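Local coordinates for DNA mismatch repair protein MutS (Thermus aquaticus, PDB 1EWQ) that takes part in DNA mismatch repair by binding mismatched DNA, probably as the recognition step, and has a weak ATPase activity, at residues C[337-341]-C[342-346]; C[230-233]-C[234-238]; C[701-705]-C[706-710]; C[659-662]-C[663-666]; C[609-612]-C[613-616]. One frame throughout, in Å; residues are numbered along the deposited sequence.

Overall arrangement
Contacts 1 and 2 meet on one side of the chain's centre: their centres lie 12 Å apart, and the turn at 342-346 reaches the end of helix 215-232, where Arg343 NH2 probably donates to Gln232 O at 3.3 Å. Contacts 3, 4 and 5 gather on the opposite side, in the ATPase domain, with the centres of contacts 1 and 3 about 64 Å apart. Contacts 3 and 4 belong to the same mixed sheet, their centres 16 Å apart. Contact 4 lies nearest the predicted ATP site: the Glu663 side chain comes within about 3 Å of that of Asn585, and Asp662 within about 5 Å of a bound sulfate. Contact 5 belongs to a separate four-stranded sheet.

Contact 1 (C[337-341]-C[342-346]); sequences TRLEL and GRASP
Arg338 starts its reach beside the turn that follows its helix, its CB 4.1 Å from Ala344 N. CG continues beside the backbone N, and the chain then bends at CG-CD (chi3 69°), which brings the head across the Arg343 chain. NE is held by Asp348 in a salt bridge, while CZ stands 4.1 Å from Arg343 CB, which lies over one face of the guanidinium, toward its rim. NH1 meets Arg343 CD, also at 4.1 Å, and NH2 approaches Arg343 CB. The two arginines cross at about a right angle, with guanidinium planes 73° apart. In the backbone, Gly342 ends helix 332-340 in a Schellman motif: its positive phi lets Arg343 N donate to Arg338 O at 2.9 Å and Gly342 N to Leu339 O at 3.1 Å. Leu339 CD2 packs on Ala344 CB at 3.5 Å. With a serine in place of Arg338, Asp348 would probably lose its ionic partner and the Arg343 chain the flat group against its CB. Since the Arg338 head rests on aliphatic carbon of Arg343, and its NH1 stays 4.9 Å from NH1 of Arg343, the like charges are kept apart, and Asp348 probably helps to offset that of Arg338.

Contact 2 (C[230-233]-C[234-238]); sequences RTQG and GALSL
Gln232 overlaps Leu236 through its aliphatic part: Leu236 CD2 sits 3.4 Å from Gln232 CB and 3.7 Å from Gln232 CG. The two side chains slide past each other in opposite directions, so the leucine meets the root of the glutamine with a single methyl branch. Gln232 CG stands anti to the backbone N (chi1 -155°) and the chain bends at its next bond, which carries the amide toward the turn residues instead of out along the helix. Leu236 leaves its backbone pointing past the helix, but its CD2 end comes nearer to it; the same side chain also packs on Leu225, Ala228 and Gln229 of helix 215-232. That helix closes in a Schellman motif at Gly233, whose positive phi suits glycine and turns the chain back over the helix end. A weak backbone bond, Gly233 N to Arg230 O at 3.1 Å, belongs to this last turn. Gly234 follows in a nearly extended form with phi of 169°, where a CB would run into Gly233 O. Its carbonyl oxygen lies 4.1 Å from Gln232 CB. Past Leu236 the chain leaves the helix end, with Ser237 OG taking a weak hydrogen bond from Arg518, and runs on toward strand 242-243.

Contact 3 (C[701-705]-C[706-710]); sequences TALGL and PRLKN
Asn710 turns its amide onto Thr701, and ND2 donates to Thr701 O at 2.8 Å with an N-H...O angle of 155°. The donor lies in the carbonyl plane on a lone pair, and the oxygen lies close to the amide plane of Asn710. With ND2 so engaged, OD1 rests 3.4 Å from Thr701 CB, and the two side chains cross at about a right angle. Thr701 places OG1 between its backbone N and carbonyl carbon (chi1 72°), where it bonds to Phe698 O; CG2 is thereby turned to Asn710 OD1, 3.6 Å away. At the other end, a type I beta turn from Leu705 to Leu708 leads into strand 708-716, with Leu708 N donating to Leu705 O at 3.3 Å. Leu708 holds CG anti to its backbone N (chi1 -178°), and this sends CD1 to Leu703 CB at 3.7 Å. Leu705 CG takes the other course, beside the backbone N, and CB of Leu705 meets CB of Leu708 at 3.7 Å while their chains cross obliquely. An inverse gamma turn at Gly704 joins Leu703 to Leu705 on the way round. Leu578 of the adjacent strand also packs against Leu705 and Leu708. The chemistry is thus divided: leucines hold the turn end by carbon contacts, whereas a directional amide bond ties the strand to the backbone of Thr701 and probably fixes the rotation of the Asn710 side chain.

Contact 4 (C[659-662]-C[663-666]); sequences VLLD and EVGR
Asp662 and Glu663 lie side by side and point the same way, their carboxylate planes only 3° apart, at the end of strand 657-662. The hydrophobic strand ending in Asp-Glu is the Walker B motif of the P-loop ATPases, consistent with the place of Glu663 beside Asn585 of the predicted ATP site. Glu663 has left-handed backbone angles, and this turn out of the strand puts its CG 3.9 Å from Asp662 OD2. Arg666 faces the pair from the loop, its guanidinium 78° from the Asp662 carboxylate. In its own plane NH2 donates to Glu663 OE1 at 2.6 Å, a salt bridge that uses the anti lone pair. Asp662 OD1 is 4.0 Å from Arg666 NH2 but well out of that plane, a long charge pair at which no N-H is aimed. Gly627 N supplies OD1 with a direct bond, and Glu642 takes the NH1 side of the arginine. Replacing Glu663 by an alanine would probably leave Arg666 NH2 without its direct carboxylate partner and the guanidinium less firmly fixed on that edge. Apart from the charged groups, Leu661 CB meets Val664 CG2 at 3.9 Å, the two side chains set at a slant in the core between strand 690-694 and helix 638-652. One water joins the two groups, donating to Asp662 OD1 at 2.9 Å and accepting from Arg666 NH2 at 2.6 Å.

Contact 5 (C[609-612]-C[613-616]); sequences VPAE and EAHL
Val609 CG2 packs on Ala614 CB at 3.8 Å, in the closely packed part of a small buried patch. With CG1 anti to the carbonyl carbon (chi1 -56°), CG2 falls between the backbone N and the carbonyl carbon, which turns this methyl to the strand; the valine side chain also packs on Ile599 and Leu602 of helix 589-603. Ala611 adds a slacker touch, its CB 4.5 Å from Ala614 CB, though the same CB also lies 3.8 Å from Glu613 O. The chain gets from one to the other through an inverse gamma turn centred on Pro610. Between this apolar side and the outer one, Glu612 and Glu613 form a classic beta bulge facing Arg554 of strand 551-556, where strand 613-616 joins its sheet. In contrast to the buried Val609, Ala611 and Ala614, Glu612 is exposed, and its end leads away from the strand to Arg554, whose guanidinium pairs with Glu612 OE1 and Glu613 OE2. Glu613 runs fully extended away from the alanines, and its other oxygen is engaged as well: His615 NE2 donates to Glu613 OE1 at 2.6 Å. The oxygen lies near the imidazole plane, at the ring edge, whereas the nitrogen stands 32° out of the carboxylate plane on the anti side.

Contact 1 (C[337-341]-C[342-346])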
loop_
_atom_site.group_PDB
_atom_site.type_symbol
_atom_site.label_atom_id
_atom_site.label_comp_id
_atom_site.label_asym_id
_atom_site.label_seq_id
_atom_site.Cartn_x
_atom_site.Cartn_y
_atom_site.Cartn_z
ATOM N N THR C 337 -24.496 22.757 -4.013
ATOM C CA THR C 337 -24.640 22.173 -2.679
ATOM C C THR C 337 -23.846 22.951 -1.633
ATOM O O THR C 337 -24.344 23.213 -0.533
ATOM C CB THR C 337 -24.170 20.691 -2.653
ATOM O OG1 THR C 337 -24.912 19.929 -3.616
ATOM C CG2 THR C 337 -24.382 20.084 -1.268
ATOM N N ARG C 338 -22.607 23.311 -1.962
ATOM C CA ARG C 338 -21.791 24.069 -1.023
ATOM C C ARG C 338 -22.435 25.438 -0.809
ATOM O O ARG C 338 -22.442 25.963 0.306
ATOM C CB ARG C 338 -20.354 24.217 -1.542
ATOM C CG ARG C 338 -19.564 22.911 -1.506
ATOM C CD ARG C 338 -18.136 23.061 -2.007
ATOM N NE ARG C 338 -17.284 23.838 -1.113
ATOM C CZ ARG C 338 -16.902 23.461 0.111
ATOM N NH1 ARG C 338 -17.293 22.298 0.626
ATOM N NH2 ARG C 338 -16.102 24.252 0.824
ATOM N N LEU C 339 -22.980 26.012 -1.878
ATOM C CA LEU C 339 -23.653 27.297 -1.783
ATOM C C LEU C 339 -24.843 27.180 -0.834
ATOM O O LEU C 339 -24.982 27.975 0.095
ATOM C CB LEU C 339 -24.141 27.764 -3.163
ATOM C CG LEU C 339 -23.131 28.487 -4.069
ATOM C CD1 LEU C 339 -23.677 28.615 -5.479
ATOM C CD2 LEU C 339 -22.820 29.863 -3.476
ATOM N N GLU C 340 -25.693 26.182 -1.075
ATOM C CA GLU C 340 -26.889 25.975 -0.259
ATOM C C GLU C 340 -26.557 25.707 1.205
ATOM O O GLU C 340 -27.321 26.087 2.090
ATOM C CB GLU C 340 -27.731 24.804 -0.803
ATOM C CG GLU C 340 -28.241 24.991 -2.227
ATOM C CD GLU C 340 -28.754 23.699 -2.850
ATOM O OE1 GLU C 340 -28.322 22.611 -2.417
ATOM O OE2 GLU C 340 -29.574 23.771 -3.789
ATOM N N LEU C 341 -25.426 25.051 1.455
ATOM C CA LEU C 341 -25.007 24.721 2.813
ATOM C C LEU C 341 -24.192 25.817 3.499
ATOM O O LEU C 341 -23.721 25.626 4.613
ATOM C CB LEU C 341 -24.194 23.417 2.811
ATOM C CG LEU C 341 -24.988 22.135 2.546
ATOM C CD1 LEU C 341 -24.059 20.936 2.404
ATOM C CD2 LEU C 341 -25.970 21.927 3.684
ATOM N N GLY C 342 -24.016 26.953 2.831
ATOM C CA GLY C 342 -23.256 28.044 3.417
ATOM C C GLY C 342 -21.763 27.795 3.573
ATOM O O GLY C 342 -21.128 28.367 4.466
ATOM N N ARG C 343 -21.199 26.950 2.707
ATOM C CA ARG C 343 -19.778 26.636 2.733
ATOM C C ARG C 343 -18.995 27.167 1.534
ATOM O O ARG C 343 -17.768 27.086 1.522
ATOM C CB ARG C 343 -19.563 25.132 2.772
ATOM C CG ARG C 343 -20.094 24.434 3.975
ATOM C CD ARG C 343 -19.605 23.010 3.944
ATOM N NE ARG C 343 -20.068 22.235 5.085
ATOM C CZ ARG C 343 -19.311 21.336 5.700
ATOM N NH1 ARG C 343 -18.073 21.129 5.270
ATOM N NH2 ARG C 343 -19.788 20.645 6.731
ATOM N N ALA C 344 -19.690 27.673 0.520
ATOM C CA ALA C 344 -19.024 28.187 -0.670
ATOM C C ALA C 344 -17.900 29.172 -0.336
ATOM O O ALA C 344 -18.089 30.119 0.434
ATOM C CB ALA C 344 -20.034 28.842 -1.585
ATOM N N SER C 345 -16.739 28.939 -0.945
ATOM C CA SER C 345 -15.539 29.744 -0.743
ATOM C C SER C 345 -15.322 30.796 -1.824
ATOM O O SER C 345 -15.938 30.759 -2.886
ATOM C CB SER C 345 -14.312 28.832 -0.741
ATOM O OG SER C 345 -14.051 28.372 -2.060
ATOM N N PRO C 346 -14.434 31.758 -1.562
ATOM C CA PRO C 346 -14.228 32.748 -2.615
ATOM C C PRO C 346 -13.684 32.050 -3.864
ATOM O O PRO C 346 -13.869 32.518 -4.982
ATOM C CB PRO C 346 -13.248 33.744 -1.983
ATOM C CG PRO C 346 -12.699 33.021 -0.768
ATOM C CD PRO C 346 -13.830 32.190 -0.295
#

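Contact 2 (C[230-233]-C[234-238])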
loop_
_atom_site.group_PDB
_atom_site.type_symbol
_atom_site.label_atom_id
_atom_site.label_comp_id
_atom_site.label_asym_id
_atom_site.label_seq_id
_atom_site.Cartn_x
_atom_site.Cartn_y
_atom_site.Cartn_z
ATOM N N ARG C 230 -25.407 15.311 11.447
ATOM C CA ARG C 230 -24.442 15.436 12.523
ATOM C C ARG C 230 -23.100 15.858 11.927
ATOM O O ARG C 230 -22.521 16.863 12.336
ATOM C CB ARG C 230 -24.292 14.091 13.232
ATOM C CG ARG C 230 -23.567 14.118 14.571
ATOM C CD ARG C 230 -23.476 12.696 15.128
ATOM N NE ARG C 230 -24.731 11.983 14.887
ATOM C CZ ARG C 230 -24.948 10.689 15.126
ATOM N NH1 ARG C 230 -23.992 9.915 15.634
ATOM N NH2 ARG C 230 -26.133 10.167 14.829
ATOM N N THR C 231 -22.616 15.099 10.945
ATOM C CA THR C 231 -21.332 15.403 10.320
ATOM C C THR C 231 -21.340 16.770 9.653
ATOM O O THR C 231 -20.415 17.564 9.832
ATOM C CB THR C 231 -20.926 14.337 9.257
ATOM O OG1 THR C 231 -21.829 14.383 8.144
ATOM C CG2 THR C 231 -20.946 12.942 9.859
ATOM N N GLN C 232 -22.392 17.051 8.893
ATOM C CA GLN C 232 -22.498 18.325 8.189
ATOM C C GLN C 232 -22.590 19.492 9.167
ATOM O O GLN C 232 -22.311 20.635 8.810
ATOM C CB GLN C 232 -23.721 18.312 7.267
ATOM C CG GLN C 232 -23.641 19.263 6.074
ATOM C CD GLN C 232 -23.801 20.721 6.461
ATOM O OE1 GLN C 232 -24.778 21.097 7.115
ATOM N NE2 GLN C 232 -22.848 21.553 6.051
ATOM N N GLY C 233 -22.965 19.196 10.406
ATOM C CA GLY C 233 -23.090 20.247 11.399
ATOM C C GLY C 233 -24.303 21.129 11.162
ATOM O O GLY C 233 -24.321 22.283 11.590
ATOM N N GLY C 234 -25.315 20.592 10.484
ATOM C CA GLY C 234 -26.521 21.364 10.219
ATOM C C GLY C 234 -27.481 20.723 9.226
ATOM O O GLY C 234 -27.331 19.557 8.864
ATOM N N ALA C 235 -28.473 21.499 8.790
ATOM C CA ALA C 235 -29.479 21.042 7.832
ATOM C C ALA C 235 -28.830 20.712 6.492
ATOM O O ALA C 235 -28.064 21.506 5.946
ATOM C CB ALA C 235 -30.542 22.121 7.643
ATOM N N LEU C 236 -29.155 19.535 5.967
ATOM C CA LEU C 236 -28.602 19.049 4.709
ATOM C C LEU C 236 -29.316 19.539 3.458
ATOM O O LEU C 236 -30.486 19.909 3.488
ATOM C CB LEU C 236 -28.628 17.520 4.691
ATOM C CG LEU C 236 -27.924 16.745 5.805
ATOM C CD1 LEU C 236 -28.350 15.297 5.726
ATOM C CD2 LEU C 236 -26.419 16.879 5.685
ATOM N N SER C 237 -28.594 19.538 2.349
ATOM C CA SER C 237 -29.182 19.919 1.078
ATOM C C SER C 237 -29.518 18.571 0.438
ATOM O O SER C 237 -28.635 17.747 0.184
ATOM C CB SER C 237 -28.179 20.682 0.221
ATOM O OG SER C 237 -28.748 20.962 -1.042
ATOM N N LEU C 238 -30.797 18.335 0.197
ATOM C CA LEU C 238 -31.211 17.061 -0.360
ATOM C C LEU C 238 -32.115 17.165 -1.566
ATOM O O LEU C 238 -32.972 18.040 -1.648
ATOM C CB LEU C 238 -31.937 16.240 0.709
ATOM C CG LEU C 238 -31.255 15.959 2.055
ATOM C CD1 LEU C 238 -32.330 15.807 3.138
ATOM C CD2 LEU C 238 -30.398 14.711 1.969
#

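Contact 3 (C[701-705]-C[706-710])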
loop_
_atom_site.group_PDB
_atom_site.type_symbol
_atom_site.label_atom_id
_atom_site.label_comp_id
_atom_site.label_asym_id
_atom_site.label_seq_id
_atom_site.Cartn_x
_atom_site.Cartn_y
_atom_site.Cartn_z
ATOM N N THR C 701 -21.272 -31.649 -26.316
ATOM C CA THR C 701 -21.544 -31.267 -27.706
ATOM C C THR C 701 -22.589 -32.117 -28.432
ATOM O O THR C 701 -23.140 -31.692 -29.448
ATOM C CB THR C 701 -20.266 -31.301 -28.562
ATOM O OG1 THR C 701 -19.873 -32.658 -28.783
ATOM C CG2 THR C 701 -19.132 -30.553 -27.859
ATOM N N ALA C 702 -22.880 -33.306 -27.919
ATOM C CA ALA C 702 -23.846 -34.173 -28.586
ATOM C C ALA C 702 -25.189 -34.390 -27.887
ATOM O O ALA C 702 -25.894 -35.342 -28.198
ATOM C CB ALA C 702 -23.197 -35.522 -28.870
ATOM N N LEU C 703 -25.567 -33.519 -26.962
ATOM C CA LEU C 703 -26.839 -33.711 -26.274
ATOM C C LEU C 703 -28.023 -33.591 -27.235
ATOM O O LEU C 703 -27.910 -32.989 -28.305
ATOM C CB LEU C 703 -26.976 -32.701 -25.136
ATOM C CG LEU C 703 -25.876 -32.804 -24.081
ATOM C CD1 LEU C 703 -26.059 -31.719 -23.027
ATOM C CD2 LEU C 703 -25.918 -34.183 -23.452
ATOM N N GLY C 704 -29.154 -34.179 -26.856
ATOM C CA GLY C 704 -30.341 -34.114 -27.695
ATOM C C GLY C 704 -31.210 -32.927 -27.311
ATOM O O GLY C 704 -32.337 -33.096 -26.816
ATOM N N LEU C 705 -30.671 -31.725 -27.527
ATOM C CA LEU C 705 -31.369 -30.487 -27.210
ATOM C C LEU C 705 -31.576 -29.705 -28.501
ATOM O O LEU C 705 -30.632 -29.451 -29.247
ATOM C CB LEU C 705 -30.558 -29.680 -26.192
ATOM C CG LEU C 705 -30.282 -30.439 -24.884
ATOM C CD1 LEU C 705 -29.429 -29.599 -23.958
ATOM C CD2 LEU C 705 -31.603 -30.793 -24.204
ATOM N N PRO C 706 -32.833 -29.328 -28.788
ATOM C CA PRO C 706 -33.206 -28.580 -29.991
ATOM C C PRO C 706 -32.568 -27.211 -30.178
ATOM O O PRO C 706 -32.323 -26.792 -31.307
ATOM C CB PRO C 706 -34.725 -28.506 -29.895
ATOM C CG PRO C 706 -34.974 -28.550 -28.436
ATOM C CD PRO C 706 -34.020 -29.610 -27.966
ATOM N N ARG C 707 -32.301 -26.515 -29.081
ATOM C CA ARG C 707 -31.703 -25.194 -29.174
ATOM C C ARG C 707 -30.228 -25.189 -28.771
ATOM O O ARG C 707 -29.677 -24.150 -28.410
ATOM C CB ARG C 707 -32.495 -24.200 -28.323
ATOM C CG ARG C 707 -33.926 -23.962 -28.798
ATOM C CD ARG C 707 -34.644 -22.963 -27.890
ATOM N NE ARG C 707 -34.763 -23.445 -26.508
ATOM C CZ ARG C 707 -35.699 -24.291 -26.083
ATOM N NH1 ARG C 707 -36.626 -24.759 -26.921
ATOM N NH2 ARG C 707 -35.706 -24.681 -24.816
ATOM N N LEU C 708 -29.591 -26.356 -28.834
ATOM C CA LEU C 708 -28.180 -26.451 -28.504
ATOM C C LEU C 708 -27.385 -26.175 -29.769
ATOM O O LEU C 708 -27.637 -26.779 -30.812
ATOM C CB LEU C 708 -27.836 -27.844 -27.963
ATOM C CG LEU C 708 -26.392 -28.128 -27.511
ATOM C CD1 LEU C 708 -26.338 -29.447 -26.735
ATOM C CD2 LEU C 708 -25.474 -28.209 -28.711
ATOM N N LYS C 709 -26.437 -25.248 -29.681
ATOM C CA LYS C 709 -25.594 -24.911 -30.819
ATOM C C LYS C 709 -24.117 -25.097 -30.465
ATOM O O LYS C 709 -23.683 -24.774 -29.358
ATOM C CB LYS C 709 -25.834 -23.466 -31.270
ATOM C CG LYS C 709 -24.991 -23.080 -32.467
ATOM C CD LYS C 709 -25.059 -21.581 -32.780
ATOM C CE LYS C 709 -26.423 -21.168 -33.307
ATOM N NZ LYS C 709 -26.436 -19.721 -33.622
ATOM N N ASN C 710 -23.349 -25.615 -31.415
ATOM C CA ASN C 710 -21.932 -25.835 -31.208
ATOM C C ASN C 710 -21.026 -24.853 -31.950
ATOM O O ASN C 710 -21.249 -24.525 -33.115
ATOM C CB ASN C 710 -21.560 -27.269 -31.604
ATOM C CG ASN C 710 -21.870 -28.272 -30.508
ATOM O OD1 ASN C 710 -21.345 -28.170 -29.398
ATOM N ND2 ASN C 710 -22.724 -29.242 -30.812
#

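Contact 4 (C[659-662]-C[663-666])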
loop_
_atom_site.group_PDB
_atom_site.type_symbol
_atom_site.label_atom_id
_atom_site.label_comp_id
_atom_site.label_asym_id
_atom_site.label_seq_id
_atom_site.Cartn_x
_atom_site.Cartn_y
_atom_site.Cartn_z
ATOM N N VAL C 659 -26.366 -15.634 -19.951
ATOM C CA VAL C 659 -25.601 -16.423 -18.994
ATOM C C VAL C 659 -24.263 -16.822 -19.618
ATOM O O VAL C 659 -24.228 -17.312 -20.751
ATOM C CB VAL C 659 -26.383 -17.702 -18.602
ATOM C CG1 VAL C 659 -25.562 -18.541 -17.655
ATOM C CG2 VAL C 659 -27.751 -17.318 -17.970
ATOM N N LEU C 660 -23.171 -16.618 -18.884
ATOM C CA LEU C 660 -21.833 -16.949 -19.375
ATOM C C LEU C 660 -21.167 -17.974 -18.467
ATOM O O LEU C 660 -20.776 -17.647 -17.352
ATOM C CB LEU C 660 -20.958 -15.690 -19.443
ATOM C CG LEU C 660 -21.424 -14.489 -20.286
ATOM C CD1 LEU C 660 -20.321 -13.411 -20.275
ATOM C CD2 LEU C 660 -21.709 -14.915 -21.705
ATOM N N LEU C 661 -21.047 -19.215 -18.937
ATOM C CA LEU C 661 -20.428 -20.263 -18.133
ATOM C C LEU C 661 -19.072 -20.646 -18.698
ATOM O O LEU C 661 -18.914 -20.873 -19.895
ATOM C CB LEU C 661 -21.331 -21.494 -18.045
ATOM C CG LEU C 661 -22.766 -21.276 -17.546
ATOM C CD1 LEU C 661 -23.449 -22.637 -17.402
ATOM C CD2 LEU C 661 -22.767 -20.520 -16.218
ATOM N N ASP C 662 -18.100 -20.721 -17.800
ATOM C CA ASP C 662 -16.717 -21.027 -18.141
ATOM C C ASP C 662 -16.276 -22.312 -17.445
ATOM O O ASP C 662 -15.902 -22.297 -16.274
ATOM C CB ASP C 662 -15.852 -19.834 -17.704
ATOM C CG ASP C 662 -14.371 -20.023 -17.984
ATOM O OD1 ASP C 662 -13.566 -19.884 -17.024
ATOM O OD2 ASP C 662 -14.010 -20.283 -19.150
ATOM N N GLU C 663 -16.350 -23.424 -18.175
ATOM C CA GLU C 663 -15.932 -24.733 -17.678
ATOM C C GLU C 663 -16.644 -25.231 -16.408
ATOM O O GLU C 663 -16.020 -25.793 -15.499
ATOM C CB GLU C 663 -14.407 -24.743 -17.483
ATOM C CG GLU C 663 -13.635 -24.154 -18.679
ATOM C CD GLU C 663 -12.123 -24.323 -18.579
ATOM O OE1 GLU C 663 -11.565 -24.127 -17.483
ATOM O OE2 GLU C 663 -11.484 -24.638 -19.604
ATOM N N VAL C 664 -17.953 -25.029 -16.349
ATOM C CA VAL C 664 -18.737 -25.499 -15.213
ATOM C C VAL C 664 -18.701 -27.033 -15.238
ATOM O O VAL C 664 -18.975 -27.651 -16.274
ATOM C CB VAL C 664 -20.197 -24.969 -15.304
ATOM C CG1 VAL C 664 -21.131 -25.768 -14.403
ATOM C CG2 VAL C 664 -20.222 -23.508 -14.892
ATOM N N GLY C 665 -18.335 -27.636 -14.108
ATOM C CA GLY C 665 -18.247 -29.089 -14.016
ATOM C C GLY C 665 -16.884 -29.561 -13.529
ATOM O O GLY C 665 -16.727 -30.690 -13.064
ATOM N N ARG C 666 -15.892 -28.687 -13.659
ATOM C CA ARG C 666 -14.517 -28.949 -13.226
ATOM C C ARG C 666 -14.492 -29.115 -11.702
ATOM O O ARG C 666 -15.419 -28.713 -11.006
ATOM C CB ARG C 666 -13.634 -27.742 -13.563
ATOM C CG ARG C 666 -14.253 -26.475 -12.960
ATOM C CD ARG C 666 -13.308 -25.310 -12.694
ATOM N NE ARG C 666 -12.773 -24.709 -13.905
ATOM C CZ ARG C 666 -12.445 -23.424 -14.013
ATOM N NH1 ARG C 666 -12.612 -22.601 -12.988
ATOM N NH2 ARG C 666 -11.922 -22.967 -15.141
HETATM O O HOH W 1 -11.275 -20.457 -15.267
#

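Contact 5 (C[609-612]-C[613-616])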
loop_
_atom_site.group_PDB
_atom_site.type_symbol
_atom_site.label_atom_id
_atom_site.label_comp_id
_atom_site.label_asym_id
_atom_site.label_seq_id
_atom_site.Cartn_x
_atom_site.Cartn_y
_atom_site.Cartn_z
ATOM N N VAL C 609 -21.221 0.242 -29.977
ATOM C CA VAL C 609 -20.464 -0.921 -29.517
ATOM C C VAL C 609 -19.335 -1.315 -30.472
ATOM O O VAL C 609 -19.332 -0.921 -31.642
ATOM C CB VAL C 609 -21.414 -2.127 -29.314
ATOM C CG1 VAL C 609 -22.548 -1.748 -28.345
ATOM C CG2 VAL C 609 -22.002 -2.554 -30.662
ATOM N N PRO C 610 -18.356 -2.097 -29.978
ATOM C CA PRO C 610 -17.215 -2.545 -30.787
ATOM C C PRO C 610 -17.542 -3.708 -31.718
ATOM O O PRO C 610 -17.358 -4.868 -31.362
ATOM C CB PRO C 610 -16.174 -2.929 -29.729
ATOM C CG PRO C 610 -17.035 -3.443 -28.605
ATOM C CD PRO C 610 -18.136 -2.408 -28.552
ATOM N N ALA C 611 -18.027 -3.391 -32.913
ATOM C CA ALA C 611 -18.371 -4.413 -33.899
ATOM C C ALA C 611 -18.638 -3.763 -35.252
ATOM O O ALA C 611 -18.671 -2.538 -35.363
ATOM C CB ALA C 611 -19.612 -5.183 -33.443
ATOM N N GLU C 612 -18.809 -4.586 -36.280
ATOM C CA GLU C 612 -19.114 -4.071 -37.605
ATOM C C GLU C 612 -20.610 -3.817 -37.641
ATOM O O GLU C 612 -21.070 -2.823 -38.188
ATOM C CB GLU C 612 -18.717 -5.079 -38.682
ATOM C CG GLU C 612 -17.354 -4.806 -39.281
ATOM C CD GLU C 612 -16.934 -5.855 -40.290
ATOM O OE1 GLU C 612 -17.827 -6.440 -40.943
ATOM O OE2 GLU C 612 -15.714 -6.090 -40.438
ATOM N N GLU C 613 -21.363 -4.724 -37.033
ATOM C CA GLU C 613 -22.812 -4.612 -36.961
ATOM C C GLU C 613 -23.231 -5.377 -35.726
ATOM O O GLU C 613 -22.614 -6.376 -35.363
ATOM C CB GLU C 613 -23.485 -5.230 -38.194
ATOM C CG GLU C 613 -25.011 -5.051 -38.235
ATOM C CD GLU C 613 -25.637 -5.614 -39.505
ATOM O OE1 GLU C 613 -26.882 -5.558 -39.652
ATOM O OE2 GLU C 613 -24.878 -6.114 -40.363
ATOM N N ALA C 614 -24.270 -4.906 -35.062
ATOM C CA ALA C 614 -24.725 -5.598 -33.878
ATOM C C ALA C 614 -26.227 -5.461 -33.750
ATOM O O ALA C 614 -26.769 -4.356 -33.753
ATOM C CB ALA C 614 -24.021 -5.045 -32.635
ATOM N N HIS C 615 -26.889 -6.612 -33.694
ATOM C CA HIS C 615 -28.328 -6.691 -33.522
ATOM C C HIS C 615 -28.399 -7.334 -32.148
ATOM O O HIS C 615 -27.824 -8.400 -31.935
ATOM C CB HIS C 615 -28.944 -7.588 -34.603
ATOM C CG HIS C 615 -29.063 -6.919 -35.941
ATOM N ND1 HIS C 615 -30.152 -6.152 -36.296
ATOM C CD2 HIS C 615 -28.211 -6.870 -36.995
ATOM C CE1 HIS C 615 -29.967 -5.659 -37.508
ATOM N NE2 HIS C 615 -28.797 -6.079 -37.955
ATOM N N LEU C 616 -29.086 -6.686 -31.214
ATOM C CA LEU C 616 -29.145 -7.195 -29.853
ATOM C C LEU C 616 -30.499 -7.174 -29.175
ATOM O O LEU C 616 -31.324 -6.296 -29.428
ATOM C CB LEU C 616 -28.175 -6.399 -28.975
ATOM C CG LEU C 616 -26.707 -6.383 -29.400
ATOM C CD1 LEU C 616 -26.003 -5.215 -28.731
ATOM C CD2 LEU C 616 -26.046 -7.711 -29.043
#